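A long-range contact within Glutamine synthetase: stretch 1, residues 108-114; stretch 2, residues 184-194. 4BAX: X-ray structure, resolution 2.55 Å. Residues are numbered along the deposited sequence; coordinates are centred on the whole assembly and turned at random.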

# COMPACT_ATOMS: atom_id res chain seq x y z
N GLU A 108 -61.32 -0.80 10.44
CA GLU A 108 -60.13 -1.07 11.24
C GLU A 108 -58.97 -1.68 10.43
O GLU A 108 -58.47 -2.77 10.75
CB GLU A 108 -60.48 -1.95 12.44
CG GLU A 108 -61.65 -1.36 13.22
CD GLU A 108 -61.89 -2.05 14.55
OE1 GLU A 108 -61.25 -3.10 14.80
OE2 GLU A 108 -62.74 -1.54 15.32
N PRO A 109 -58.52 -0.96 9.39
CA PRO A 109 -57.42 -1.51 8.59
C PRO A 109 -56.13 -1.60 9.40
O PRO A 109 -55.83 -0.71 10.20
CB PRO A 109 -57.29 -0.48 7.46
CG PRO A 109 -57.81 0.80 8.05
CD PRO A 109 -58.92 0.38 8.96
N VAL A 110 -55.37 -2.67 9.17
CA VAL A 110 -54.11 -2.91 9.85
C VAL A 110 -53.06 -3.31 8.81
O VAL A 110 -53.37 -3.97 7.81
CB VAL A 110 -54.28 -4.02 10.91
CG1 VAL A 110 -52.95 -4.41 11.52
CG2 VAL A 110 -55.25 -3.57 11.99
N PHE A 111 -51.82 -2.89 9.02
CA PHE A 111 -50.78 -3.16 8.04
C PHE A 111 -49.54 -3.78 8.65
O PHE A 111 -49.17 -3.47 9.79
CB PHE A 111 -50.38 -1.87 7.33
CG PHE A 111 -51.42 -1.36 6.39
CD1 PHE A 111 -52.40 -0.48 6.84
CD2 PHE A 111 -51.45 -1.76 5.06
CE1 PHE A 111 -53.38 -0.01 5.97
CE2 PHE A 111 -52.43 -1.29 4.19
CZ PHE A 111 -53.39 -0.41 4.65
N GLY A 112 -48.90 -4.64 7.87
CA GLY A 112 -47.56 -5.09 8.15
C GLY A 112 -46.70 -4.85 6.92
O GLY A 112 -47.11 -5.17 5.79
N ILE A 113 -45.52 -4.28 7.12
CA ILE A 113 -44.59 -4.05 6.01
C ILE A 113 -43.24 -4.76 6.18
O ILE A 113 -42.57 -4.64 7.22
CB ILE A 113 -44.42 -2.52 5.71
CG1 ILE A 113 -45.82 -1.88 5.51
CG2 ILE A 113 -43.56 -2.29 4.47
CD1 ILE A 113 -45.81 -0.39 5.41
N GLU A 114 -42.87 -5.53 5.16
CA GLU A 114 -41.60 -6.25 5.17
C GLU A 114 -40.62 -5.41 4.34
O GLU A 114 -40.65 -5.41 3.10
CB GLU A 114 -41.80 -7.63 4.57
CG GLU A 114 -42.98 -8.40 5.22
CD GLU A 114 -43.21 -9.78 4.61
OE1 GLU A 114 -42.69 -10.06 3.50
OE2 GLU A 114 -43.92 -10.61 5.25
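Stretch 2, residues 184-194: QVGPLAPLEVS

Stretch 2 meets stretch 1 first as an antiparallel strand partner, broken by a beta bulge, and then as the opening of a helix that lays proline and valine against the side chains on one face of the same strand. The strand of stretch 1, 110-114, is extended throughout, and the axis of strand 184-186 passes 4.6 Å from it, the two N-to-C directions differing by 169°.

Two antiparallel hydrogen-bonded pairs fix the register. I113 pairs with V185, with I113 N to V185 O at 2.7 Å and V185 N to I113 O at 2.8 Å; both bonds are close to straight. F111 pairs with L188 in the same way, F111 N to L188 O at 2.6 Å and L188 N to F111 O at 2.9 Å. Between these pairs stretch 1 spends one residue, G112, whereas stretch 2 spends two, G186 and P187. That extra residue is the bulge. At the far end E114 and Q184 form a non-hydrogen-bonded pair, their CA atoms 4.3 Å apart and their aliphatic portions touching, E114 CG to Q184 CG at 3.8 Å.

The bulge has a distinctive backbone. G186 has phi 131° and psi -175°, angles that by themselves call for glycine, since a CB there would jam against the carbonyl oxygen of V185. It would also clash across the interface, 2.6 Å from F111 O and 2.8 Å from G112 CA. The peptide bond before P187 is cis, and the chain turns a corner at this proline. Even here the backbones stay close: P187 CA lies 3.3 Å from F111 O in a CA-H...O contact, and G112 CA makes another with V185 O at 3.2 Å. P187 also packs against the start of the strand, P187 CB 3.6 Å from V110 CG1.

After L188 the chain passes through A189, the N-cap residue, and becomes helical from P190. The helix runs only 19° from the direction of strand 110-114, so stretch 2 has nearly reversed its course, and its axis stands 7.9 Å from that of the strand. Its first turn is held by V193 N to A189 O at 2.7 Å, while S194 OG reaches back to P190 O at 3.0 Å.

F111 is the centre of the apolar packing, with 79 Å² covered by stretch 2. It shares a sheet face with I113, V185 and L188, and its chi1 is m. P190 CG sits at the edge of the ring, 3.6 Å from F111 CE1, and also lies 4.0 Å from P109 CG. One helical turn on, V193 points toward stretch 1 and places CG1 3.9 Å from F111 CB and 4.4 Å from I113 CD1. L191 and E192, between them, make no contact with stretch 1. The rules to read here are a glycine where the bulge leaves no room for CB, and apolar residues three apart in the helix to meet the strand.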

# COMPACT_ATOMS: atom_id res chain seq x y z
N GLN A 184 -39.41 -6.41 9.53
CA GLN A 184 -40.86 -6.37 9.37
C GLN A 184 -41.48 -5.45 10.42
O GLN A 184 -41.24 -5.64 11.62
CB GLN A 184 -41.44 -7.79 9.48
CG GLN A 184 -40.89 -8.76 8.43
CD GLN A 184 -40.00 -9.82 9.06
OE1 GLN A 184 -40.24 -10.24 10.19
NE2 GLN A 184 -38.97 -10.27 8.32
N VAL A 185 -42.28 -4.49 9.96
CA VAL A 185 -42.96 -3.58 10.85
C VAL A 185 -44.45 -3.87 10.86
O VAL A 185 -45.10 -3.91 9.80
CB VAL A 185 -42.75 -2.12 10.45
CG1 VAL A 185 -43.29 -1.20 11.54
CG2 VAL A 185 -41.29 -1.84 10.23
N GLY A 186 -45.01 -4.02 12.05
CA GLY A 186 -46.42 -4.28 12.19
C GLY A 186 -46.68 -5.46 13.13
O GLY A 186 -45.75 -6.02 13.70
N PRO A 187 -47.94 -5.86 13.27
CA PRO A 187 -49.09 -5.23 12.60
C PRO A 187 -49.53 -3.94 13.31
O PRO A 187 -49.54 -3.89 14.55
CB PRO A 187 -50.17 -6.32 12.69
CG PRO A 187 -49.73 -7.26 13.83
CD PRO A 187 -48.34 -6.86 14.28
N LEU A 188 -49.86 -2.92 12.52
CA LEU A 188 -50.18 -1.59 13.06
C LEU A 188 -51.21 -0.88 12.19
O LEU A 188 -51.45 -1.28 11.06
CB LEU A 188 -48.91 -0.73 13.17
CG LEU A 188 -47.94 -1.13 14.28
CD1 LEU A 188 -46.53 -0.56 14.05
CD2 LEU A 188 -48.53 -0.67 15.62
N ALA A 189 -51.80 0.17 12.75
CA ALA A 189 -52.73 1.05 12.05
C ALA A 189 -51.95 1.88 11.01
O ALA A 189 -50.75 2.13 11.19
CB ALA A 189 -53.43 1.95 13.06
N PRO A 190 -52.63 2.36 9.95
CA PRO A 190 -51.94 2.94 8.78
C PRO A 190 -51.01 4.11 9.13
O PRO A 190 -49.85 4.13 8.70
CB PRO A 190 -53.09 3.43 7.89
CG PRO A 190 -54.26 2.58 8.26
CD PRO A 190 -54.09 2.22 9.72
N LEU A 191 -51.49 5.05 9.94
CA LEU A 191 -50.64 6.16 10.33
C LEU A 191 -49.49 5.72 11.23
O LEU A 191 -48.35 6.16 11.06
CB LEU A 191 -51.46 7.28 10.99
CG LEU A 191 -52.35 8.07 10.03
CD1 LEU A 191 -53.48 8.79 10.77
CD2 LEU A 191 -51.51 9.07 9.23
N GLU A 192 -49.79 4.83 12.16
CA GLU A 192 -48.78 4.36 13.08
C GLU A 192 -47.69 3.52 12.36
O GLU A 192 -46.49 3.68 12.61
CB GLU A 192 -49.41 3.59 14.26
CG GLU A 192 -48.46 3.34 15.44
CD GLU A 192 -48.08 4.60 16.24
OE1 GLU A 192 -48.57 5.71 15.91
OE2 GLU A 192 -47.25 4.48 17.18
N VAL A 193 -48.11 2.67 11.44
CA VAL A 193 -47.15 1.86 10.69
C VAL A 193 -46.23 2.68 9.79
O VAL A 193 -45.03 2.40 9.69
CB VAL A 193 -47.84 0.72 9.90
CG1 VAL A 193 -48.42 1.22 8.56
CG2 VAL A 193 -46.88 -0.45 9.71
N SER A 194 -46.81 3.73 9.19
CA SER A 194 -46.11 4.60 8.27
C SER A 194 -45.10 5.46 8.99
O SER A 194 -43.96 5.63 8.52
CB SER A 194 -47.11 5.48 7.52
OG SER A 194 -47.86 4.77 6.54